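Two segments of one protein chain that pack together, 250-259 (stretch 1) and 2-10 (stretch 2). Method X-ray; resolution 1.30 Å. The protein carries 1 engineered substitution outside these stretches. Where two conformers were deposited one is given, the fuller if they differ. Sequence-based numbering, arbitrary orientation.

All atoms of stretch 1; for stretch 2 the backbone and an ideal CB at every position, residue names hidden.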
# COMPACT_ATOMS: atom_id res chain seq x y z
N PRO A 250 8.42 -3.96 -4.86
CA PRO A 250 7.58 -2.77 -5.02
C PRO A 250 8.16 -1.56 -4.29
O PRO A 250 9.02 -1.73 -3.42
CB PRO A 250 6.27 -3.18 -4.35
CG PRO A 250 6.69 -4.18 -3.32
CD PRO A 250 7.81 -4.95 -3.96
N LEU A 251 7.71 -0.37 -4.65
CA LEU A 251 8.03 0.82 -3.85
C LEU A 251 7.03 0.95 -2.72
O LEU A 251 5.86 0.62 -2.86
CB LEU A 251 7.98 2.08 -4.71
CG LEU A 251 8.76 2.08 -6.03
CD1 LEU A 251 8.73 3.48 -6.61
CD2 LEU A 251 10.19 1.62 -5.80
N ASP A 252 7.51 1.47 -1.59
CA ASP A 252 6.72 1.59 -0.38
C ASP A 252 7.14 2.90 0.29
O ASP A 252 8.13 2.95 1.01
CB ASP A 252 7.05 0.39 0.52
CG ASP A 252 6.12 0.24 1.71
OD1 ASP A 252 5.13 1.00 1.83
OD2 ASP A 252 6.40 -0.65 2.54
N PRO A 253 6.40 4.00 0.02
CA PRO A 253 6.79 5.32 0.51
C PRO A 253 6.65 5.44 2.03
O PRO A 253 5.86 4.73 2.65
CB PRO A 253 5.78 6.26 -0.16
CG PRO A 253 4.61 5.40 -0.45
CD PRO A 253 5.15 4.04 -0.75
N THR A 254 7.42 6.34 2.63
CA THR A 254 7.18 6.70 4.02
C THR A 254 5.82 7.37 4.09
O THR A 254 5.36 7.98 3.12
CB THR A 254 8.28 7.62 4.58
OG1 THR A 254 8.43 8.76 3.73
CG2 THR A 254 9.61 6.86 4.68
N GLU A 255 5.18 7.25 5.25
CA GLU A 255 3.76 7.53 5.39
C GLU A 255 3.51 8.70 6.34
O GLU A 255 4.14 8.80 7.39
CB GLU A 255 3.04 6.26 5.88
CG GLU A 255 3.35 5.02 5.02
CD GLU A 255 2.99 3.68 5.69
OE1 GLU A 255 3.03 2.64 4.99
OE2 GLU A 255 2.66 3.66 6.89
N PRO A 256 2.60 9.60 5.97
CA PRO A 256 2.22 10.70 6.85
C PRO A 256 1.26 10.18 7.92
O PRO A 256 0.70 9.10 7.77
CB PRO A 256 1.48 11.65 5.90
CG PRO A 256 0.83 10.73 4.92
CD PRO A 256 1.79 9.56 4.74
N LYS A 257 1.09 10.95 8.99
CA LYS A 257 0.18 10.57 10.07
C LYS A 257 -0.67 11.74 10.51
O LYS A 257 -0.27 12.90 10.40
CB LYS A 257 0.96 10.04 11.28
CG LYS A 257 1.71 8.75 11.02
CD LYS A 257 2.53 8.35 12.23
CE LYS A 257 3.29 7.07 11.98
NZ LYS A 257 4.02 7.14 10.68
N VAL A 258 -1.87 11.43 11.00
CA VAL A 258 -2.71 12.44 11.62
C VAL A 258 -3.03 12.01 13.04
O VAL A 258 -2.92 10.83 13.39
CB VAL A 258 -4.02 12.67 10.84
CG1 VAL A 258 -3.71 13.07 9.41
CG2 VAL A 258 -4.88 11.42 10.88
N VAL A 259 -3.42 12.96 13.87
CA VAL A 259 -3.78 12.66 15.25
C VAL A 259 -4.78 13.70 15.72
O VAL A 259 -4.86 14.79 15.16
CB VAL A 259 -2.53 12.63 16.16
CG1 VAL A 259 -1.92 14.03 16.28
CG2 VAL A 259 -2.85 12.04 17.53
N UNK A 2 15.62 3.07 -11.12
CA UNK A 2 14.40 2.74 -10.40
C UNK A 2 13.43 3.91 -10.34
O UNK A 2 13.84 5.07 -10.29
CB UNK A 2 14.74 2.28 -8.98
N UNK A 3 12.13 3.62 -10.33
CA UNK A 3 11.16 4.67 -10.06
C UNK A 3 11.27 5.12 -8.60
O UNK A 3 11.85 4.40 -7.79
CB UNK A 3 9.74 4.19 -10.37
N UNK A 4 10.76 6.31 -8.29
CA UNK A 4 10.81 6.85 -6.94
C UNK A 4 9.41 7.29 -6.54
O UNK A 4 8.62 7.66 -7.40
CB UNK A 4 11.80 8.01 -6.84
N UNK A 5 9.11 7.27 -5.25
CA UNK A 5 7.77 7.61 -4.79
C UNK A 5 7.78 8.31 -3.45
O UNK A 5 8.69 8.11 -2.64
CB UNK A 5 6.91 6.35 -4.70
N UNK A 6 6.78 9.15 -3.23
CA UNK A 6 6.56 9.73 -1.91
C UNK A 6 5.07 9.90 -1.70
O UNK A 6 4.30 10.07 -2.66
CB UNK A 6 7.29 11.07 -1.76
N UNK A 7 4.65 9.83 -0.44
CA UNK A 7 3.27 10.09 -0.08
C UNK A 7 3.24 11.11 1.04
O UNK A 7 3.98 10.99 2.02
CB UNK A 7 2.55 8.80 0.33
N UNK A 8 2.37 12.10 0.93
CA UNK A 8 2.24 13.09 1.99
C UNK A 8 0.91 13.83 1.83
O UNK A 8 0.10 13.51 0.96
CB UNK A 8 3.42 14.07 1.97
N UNK A 9 0.69 14.81 2.69
CA UNK A 9 -0.47 15.67 2.54
C UNK A 9 -0.32 16.56 1.31
O UNK A 9 0.78 16.70 0.77
CB UNK A 9 -0.67 16.52 3.80
N UNK A 10 -1.43 17.12 0.86
CA UNK A 10 -1.45 17.98 -0.32
C UNK A 10 -0.32 19.02 -0.31
O UNK A 10 -0.14 19.74 0.67
CB UNK A 10 -2.80 18.69 -0.42

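The two stretches run nearly parallel, their end-to-end directions 7° apart, and no direct hydrogen bond joins them. Three of the residues that stretch 1 turns toward its neighbour are Leu251, Pro253 and Pro256, so the surface on offer is largely apolar.

At position 2 the CA-to-CB bond points toward stretch 1, yet no atom of that stretch lies within 5.5 Å of the ideal CB. The site selects little, and a long polar chain is as suitable as a small one. It is Lys2, which makes no contact.

Position 3 also points toward stretch 1, with its ideal CB 4.0 Å from Leu251 CD1. Phi/psi of -69/161 is compatible with proline, though not unique to it; a compact apolar residue would suit. The deposited Pro3 sets its CG 3.9 Å from Leu251 CD1, and the same methyl lies 3.5 Å from Pro3 O.

Position 4 points away, as alternation along a strand predicts, and stretch 1 places no constraint on a long or charged chain. It is Lys4.

At position 5 the bond swings back toward stretch 1. The ideal CB lies 3.9 Å from Leu251 CD1 and 4.7 Å from Pro253 CB, between two apolar groups, and the extended backbone (-146/151) favours a beta-branched residue; valine, isoleucine or leucine could all serve. Ile5, with chi1 in t, places CG2 3.6 Å from Leu251 CB and 3.9 Å from Pro253 CD, so one methyl touches both residues.

Position 6 points away, its ideal CB 5.3 Å from Pro253 CB. Nearby, Thr254 offers a backbone NH and a hydroxyl, so a short polar side chain that curls back is plausible, though not required. Asp6 does curl back: OD1 comes 3.9 Å from Thr254 OG1. The connection runs through water 1, which accepts from Thr254 N (3.2 Å to the water O) and donates both to Asp6 OD1 and to Ile5 O, each 3.0 Å from the water O.

Position 7 points toward stretch 1, with its ideal CB 4.1 Å from Pro253 CG and 4.5 Å from Pro256 CD. An unbranched aliphatic stem would fit against these rings. Lys7, all-t, packs its CD 4.0 Å from Pro256 CD before its end leads away to a covalent bond elsewhere in the structure. Its backbone O stands 3.5 Å from Thr254 O; both are acceptors, so no hydrogen bond is possible.

Position 8 points sideways, its ideal CB 5.0 Å from Pro256 CB, and many residues would be tolerated. Asp8 brings OD1 to 3.8 Å from Pro256 CB and accepts from the backbone N of position 9, which lies 2.7 Å from Asp8 OD1.

At position 9 the ideal CB has nothing of stretch 1 within 5.5 Å, so only a long or broad side chain could reach Pro256 and Val258. Phe9 does so: Pro256 CB sits over one ring face, 4.0 Å from the centroid of Phe9, a CH-pi contact, while Phe9 CZ lies 3.6 Å from Val258 CG1 and, at the ring edge, 3.4 Å from Lys257 O.

Position 10 is out of reach and unconstrained; it is Lys10.

Stretch 2 2-10: KPKIDKDFK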
# COMPACT_ATOMS: atom_id res chain seq x y z
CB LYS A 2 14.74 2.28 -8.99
CG LYS A 2 15.50 0.96 -8.93
CD LYS A 2 16.48 0.92 -7.77
CE LYS A 2 15.81 1.17 -6.43
NZ LYS A 2 15.57 2.62 -6.17
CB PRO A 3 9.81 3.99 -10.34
CG PRO A 3 10.05 2.53 -10.16
CD PRO A 3 11.52 2.27 -10.39
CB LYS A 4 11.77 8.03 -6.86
CG LYS A 4 13.22 7.67 -7.20
CD LYS A 4 14.15 8.86 -6.99
CE LYS A 4 13.76 10.03 -7.87
NZ LYS A 4 13.94 9.74 -9.32
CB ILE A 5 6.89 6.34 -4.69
CG1 ILE A 5 5.41 6.69 -4.48
CG2 ILE A 5 7.40 5.41 -3.60
CD1 ILE A 5 4.49 5.53 -4.74
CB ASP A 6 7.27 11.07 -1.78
CG ASP A 6 7.26 11.59 -0.35
OD1 ASP A 6 7.33 10.77 0.60
OD2 ASP A 6 7.19 12.82 -0.17
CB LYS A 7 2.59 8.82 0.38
CG LYS A 7 1.17 9.08 0.79
CD LYS A 7 0.49 7.88 1.34
CE LYS A 7 -0.94 8.24 1.59
NZ LYS A 7 -1.75 7.04 1.77
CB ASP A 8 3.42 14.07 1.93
CG ASP A 8 3.83 14.60 3.30
OD1 ASP A 8 2.97 14.70 4.21
OD2 ASP A 8 5.02 14.92 3.47
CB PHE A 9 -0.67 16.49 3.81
CG PHE A 9 -0.78 15.65 5.05
CD1 PHE A 9 0.18 15.72 6.05
CD2 PHE A 9 -1.82 14.75 5.19
CE1 PHE A 9 0.09 14.92 7.18
CE2 PHE A 9 -1.93 13.96 6.32
CZ PHE A 9 -0.96 14.04 7.32
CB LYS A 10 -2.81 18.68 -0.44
CG LYS A 10 -2.88 19.72 -1.55
CD LYS A 10 -4.31 20.23 -1.70
CE LYS A 10 -4.44 21.19 -2.87
NZ LYS A 10 -3.65 22.43 -2.65
O HOH W 1 8.74 8.17 0.40
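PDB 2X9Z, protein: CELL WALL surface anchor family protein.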